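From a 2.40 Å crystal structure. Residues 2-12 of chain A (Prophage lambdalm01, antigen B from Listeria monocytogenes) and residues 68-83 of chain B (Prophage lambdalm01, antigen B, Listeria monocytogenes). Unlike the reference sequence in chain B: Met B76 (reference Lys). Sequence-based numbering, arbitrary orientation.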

# COMPACT_ATOMS: atom_id res chain seq x y z
N LYS A 2 13.44 -30.23 2.04
CA LYS A 2 13.79 -28.81 1.98
C LYS A 2 13.13 -28.09 0.81
O LYS A 2 12.59 -28.70 -0.11
CB LYS A 2 15.31 -28.62 1.89
N SER A 3 13.21 -26.77 0.85
CA SER A 3 12.66 -25.94 -0.20
C SER A 3 13.77 -25.42 -1.10
O SER A 3 14.81 -24.96 -0.61
CB SER A 3 11.90 -24.76 0.41
OG SER A 3 11.75 -23.75 -0.55
N LEU A 4 13.54 -25.50 -2.40
CA LEU A 4 14.48 -25.04 -3.42
C LEU A 4 14.70 -23.52 -3.35
O LEU A 4 13.75 -22.73 -3.26
CB LEU A 4 13.95 -25.45 -4.79
CG LEU A 4 14.88 -25.85 -5.93
CD1 LEU A 4 15.90 -26.86 -5.45
CD2 LEU A 4 14.08 -26.42 -7.09
N SER A 5 15.97 -23.11 -3.36
CA SER A 5 16.34 -21.70 -3.42
C SER A 5 15.82 -21.05 -4.71
O SER A 5 15.89 -21.65 -5.78
CB SER A 5 17.86 -21.57 -3.32
OG SER A 5 18.30 -20.25 -3.57
N PHE A 6 15.29 -19.84 -4.62
CA PHE A 6 14.79 -19.14 -5.80
C PHE A 6 15.83 -19.16 -6.93
O PHE A 6 15.51 -19.32 -8.10
CB PHE A 6 14.39 -17.70 -5.46
CG PHE A 6 15.57 -16.77 -5.29
CD1 PHE A 6 16.09 -16.08 -6.39
CD2 PHE A 6 16.14 -16.56 -4.04
CE1 PHE A 6 17.16 -15.22 -6.25
CE2 PHE A 6 17.21 -15.69 -3.89
CZ PHE A 6 17.73 -15.03 -5.00
N MET A 7 17.09 -19.01 -6.55
CA MET A 7 18.17 -18.97 -7.52
C MET A 7 18.27 -20.27 -8.32
O MET A 7 18.53 -20.26 -9.52
CB MET A 7 19.48 -18.65 -6.82
CG MET A 7 20.41 -17.83 -7.67
SD MET A 7 21.84 -17.29 -6.75
CE MET A 7 23.02 -17.16 -8.09
N ARG A 8 18.07 -21.39 -7.64
CA ARG A 8 18.00 -22.68 -8.31
C ARG A 8 16.87 -22.69 -9.36
O ARG A 8 17.05 -23.18 -10.48
CB ARG A 8 17.80 -23.78 -7.29
CG ARG A 8 17.80 -25.15 -7.88
CD ARG A 8 19.03 -25.36 -8.75
NE ARG A 8 20.28 -25.36 -7.99
CZ ARG A 8 21.42 -25.91 -8.41
NH1 ARG A 8 21.47 -26.52 -9.59
NH2 ARG A 8 22.51 -25.86 -7.65
N VAL A 9 15.72 -22.13 -8.99
CA VAL A 9 14.60 -22.01 -9.92
C VAL A 9 14.94 -21.11 -11.10
O VAL A 9 14.65 -21.45 -12.25
CB VAL A 9 13.34 -21.46 -9.23
CG1 VAL A 9 12.23 -21.27 -10.27
CG2 VAL A 9 12.90 -22.39 -8.12
N LEU A 10 15.54 -19.95 -10.82
CA LEU A 10 16.04 -19.07 -11.88
C LEU A 10 16.94 -19.84 -12.85
O LEU A 10 16.78 -19.77 -14.06
CB LEU A 10 16.80 -17.88 -11.29
CG LEU A 10 16.03 -16.80 -10.52
CD1 LEU A 10 16.99 -15.80 -9.88
CD2 LEU A 10 15.01 -16.09 -11.42
N GLU A 11 17.88 -20.61 -12.30
CA GLU A 11 18.84 -21.34 -13.13
C GLU A 11 18.15 -22.37 -14.04
O GLU A 11 18.49 -22.50 -15.22
CB GLU A 11 19.89 -22.00 -12.24
CG GLU A 11 21.17 -22.37 -12.97
CD GLU A 11 21.72 -21.22 -13.79
OE1 GLU A 11 22.13 -20.21 -13.19
OE2 GLU A 11 21.73 -21.34 -15.04
N ALA A 12 17.19 -23.09 -13.48
CA ALA A 12 16.41 -24.07 -14.23
C ALA A 12 15.62 -23.43 -15.38
O ALA A 12 15.52 -24.00 -16.47
CB ALA A 12 15.49 -24.81 -13.28
N GLU B 68 30.26 -11.42 -8.15
CA GLU B 68 29.56 -12.03 -9.27
C GLU B 68 28.62 -13.13 -8.78
O GLU B 68 28.58 -13.43 -7.59
CB GLU B 68 30.56 -12.60 -10.27
CG GLU B 68 31.32 -13.79 -9.75
CD GLU B 68 32.42 -14.19 -10.69
OE1 GLU B 68 32.94 -13.30 -11.40
OE2 GLU B 68 32.77 -15.39 -10.72
N GLN B 69 27.85 -13.73 -9.69
CA GLN B 69 26.92 -14.78 -9.32
C GLN B 69 27.56 -15.83 -8.41
O GLN B 69 28.67 -16.29 -8.67
CB GLN B 69 26.32 -15.45 -10.56
CG GLN B 69 25.19 -14.66 -11.19
CD GLN B 69 24.71 -15.26 -12.49
OE1 GLN B 69 24.66 -14.57 -13.51
NE2 GLN B 69 24.36 -16.53 -12.48
N ASP B 70 26.85 -16.18 -7.35
CA ASP B 70 27.36 -17.12 -6.37
C ASP B 70 26.23 -18.03 -5.90
O ASP B 70 25.75 -17.91 -4.77
CB ASP B 70 27.99 -16.35 -5.20
CG ASP B 70 28.52 -17.27 -4.11
OD1 ASP B 70 28.68 -18.48 -4.39
OD2 ASP B 70 28.76 -16.79 -2.98
N LEU B 71 25.80 -18.93 -6.77
CA LEU B 71 24.73 -19.87 -6.45
C LEU B 71 25.15 -20.85 -5.36
O LEU B 71 24.34 -21.22 -4.50
CB LEU B 71 24.29 -20.65 -7.69
CG LEU B 71 23.25 -21.75 -7.40
CD1 LEU B 71 21.84 -21.22 -7.53
CD2 LEU B 71 23.43 -22.94 -8.33
N ALA B 72 26.41 -21.30 -5.41
CA ALA B 72 26.93 -22.21 -4.41
C ALA B 72 26.81 -21.62 -3.00
O ALA B 72 26.25 -22.25 -2.11
CB ALA B 72 28.38 -22.58 -4.72
N GLY B 73 27.36 -20.42 -2.82
CA GLY B 73 27.25 -19.69 -1.57
C GLY B 73 25.83 -19.35 -1.12
O GLY B 73 25.51 -19.48 0.06
N VAL B 74 24.99 -18.89 -2.04
CA VAL B 74 23.59 -18.61 -1.71
C VAL B 74 22.86 -19.86 -1.21
O VAL B 74 22.15 -19.81 -0.21
CB VAL B 74 22.84 -17.99 -2.92
CG1 VAL B 74 21.34 -18.13 -2.76
CG2 VAL B 74 23.20 -16.52 -3.07
N GLU B 75 23.05 -20.97 -1.90
CA GLU B 75 22.46 -22.25 -1.51
C GLU B 75 23.03 -22.81 -0.21
O GLU B 75 22.32 -23.47 0.55
CB GLU B 75 22.61 -23.29 -2.62
CG GLU B 75 21.50 -23.24 -3.66
CD GLU B 75 21.61 -24.34 -4.70
OE1 GLU B 75 22.74 -24.80 -4.97
OE2 GLU B 75 20.56 -24.73 -5.26
N MET B 76 24.31 -22.55 0.06
CA MET B 76 24.89 -22.99 1.31
C MET B 76 24.12 -22.32 2.45
O MET B 76 23.59 -22.98 3.34
CB MET B 76 26.38 -22.67 1.37
CG MET B 76 27.06 -22.97 2.72
SD MET B 76 28.85 -23.17 2.56
CE MET B 76 29.47 -22.78 4.19
N ILE B 77 24.03 -20.99 2.38
CA ILE B 77 23.35 -20.24 3.41
C ILE B 77 21.91 -20.70 3.52
O ILE B 77 21.41 -20.99 4.61
CB ILE B 77 23.40 -18.74 3.10
CG1 ILE B 77 24.84 -18.23 3.22
CG2 ILE B 77 22.44 -17.97 4.02
CD1 ILE B 77 25.08 -16.82 2.69
N ASP B 78 21.26 -20.78 2.37
CA ASP B 78 19.84 -21.10 2.30
C ASP B 78 19.55 -22.45 2.95
O ASP B 78 18.57 -22.61 3.68
CB ASP B 78 19.42 -21.14 0.84
CG ASP B 78 17.93 -21.16 0.66
OD1 ASP B 78 17.33 -20.08 0.66
OD2 ASP B 78 17.36 -22.27 0.51
N THR B 79 20.41 -23.43 2.69
CA THR B 79 20.21 -24.77 3.20
C THR B 79 20.47 -24.88 4.70
O THR B 79 19.75 -25.57 5.42
CB THR B 79 21.09 -25.78 2.45
OG1 THR B 79 20.74 -25.77 1.05
CG2 THR B 79 20.92 -27.19 3.01
N LEU B 80 21.50 -24.19 5.19
CA LEU B 80 21.77 -24.18 6.62
C LEU B 80 20.61 -23.60 7.41
O LEU B 80 20.17 -24.18 8.40
CB LEU B 80 23.07 -23.43 6.91
CG LEU B 80 24.31 -24.20 6.44
CD1 LEU B 80 25.59 -23.36 6.57
CD2 LEU B 80 24.44 -25.53 7.18
N ILE B 81 20.09 -22.46 6.96
CA ILE B 81 18.98 -21.81 7.64
C ILE B 81 17.75 -22.72 7.71
O ILE B 81 17.10 -22.82 8.75
CB ILE B 81 18.64 -20.46 6.98
CG1 ILE B 81 19.80 -19.47 7.13
CG2 ILE B 81 17.41 -19.87 7.59
CD1 ILE B 81 19.65 -18.22 6.28
N GLN B 82 17.44 -23.40 6.60
CA GLN B 82 16.33 -24.35 6.59
C GLN B 82 16.54 -25.58 7.47
O GLN B 82 15.57 -26.24 7.86
CB GLN B 82 16.03 -24.81 5.17
CG GLN B 82 15.46 -23.75 4.29
CD GLN B 82 14.93 -24.31 3.01
OE1 GLN B 82 13.84 -24.89 2.99
NE2 GLN B 82 15.69 -24.17 1.93
N MET B 83 17.80 -25.91 7.77
CA MET B 83 18.14 -27.03 8.64
C MET B 83 17.89 -26.67 10.10
O MET B 83 17.91 -27.53 10.97
CB MET B 83 19.61 -27.44 8.45
CG MET B 83 19.85 -28.47 7.35
SD MET B 83 21.61 -28.94 7.16
CE MET B 83 22.13 -29.13 8.86
O HOH W 1 18.05 -18.58 -1.37
O HOH W 2 18.42 -24.90 -3.28
O HOH W 3 23.27 -17.98 -14.53

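Chain A enters as an extended segment and turns helical at Phe A6, while chain B turns helical at Leu B71. The two helix axes approach to 10.2 Å at 141° between their N-to-C directions, so they run roughly antiparallel but well splayed. The register agrees: CA of Lys A2 lies 6.9 Å from CA of Gln B82, CA of Ser A5 6.4 Å from CA of Glu B75, and CA of Met A7 6.7 Å from CA of Leu B71. Each helix start is capped, weakly by Ser A5 OG accepting from Met A7 N (3.4 Å), and by Asp B70 OD1 accepting from Gly B73 N (2.8 Å).

The Gln B82 amide pairs with both polar backbone atoms of Ser A3: Ser A3 N donates to Gln B82 OE1 (2.9 Å, 153°), and Gln B82 NE2 donates to Ser A3 O (2.8 Å, 172°). One water joins Ser A5 OG (2.8 Å) to Asp B78 OD1 (2.6 Å); another accepts from Ser A5 N (3.0 Å) and donates to Glu B75 OE2 (2.9 Å).

Met A7 has the largest covered area of any residue here. Its CB lies 3.6 Å from Leu B71 CD1 and its SD 4.0 Å from Val B74 CG2, an apolar patch beside the charged pair. There, Arg A8 forms a two-pronged salt bridge, NE to Glu B75 OE2 (2.8 Å, 157°) and NH2 to Glu B75 OE1 (2.9 Å, 168°). The carboxylate meets the guanidinium edge near its plane, leaving one face to Leu B71 CD2, 3.1 Å from Arg A8 NH2. Farther along, a third water donates to Glu A11 OE1 (2.8 Å) and accepts from Gln B69 NE2 (2.7 Å), bridging side chains too distant to bond directly.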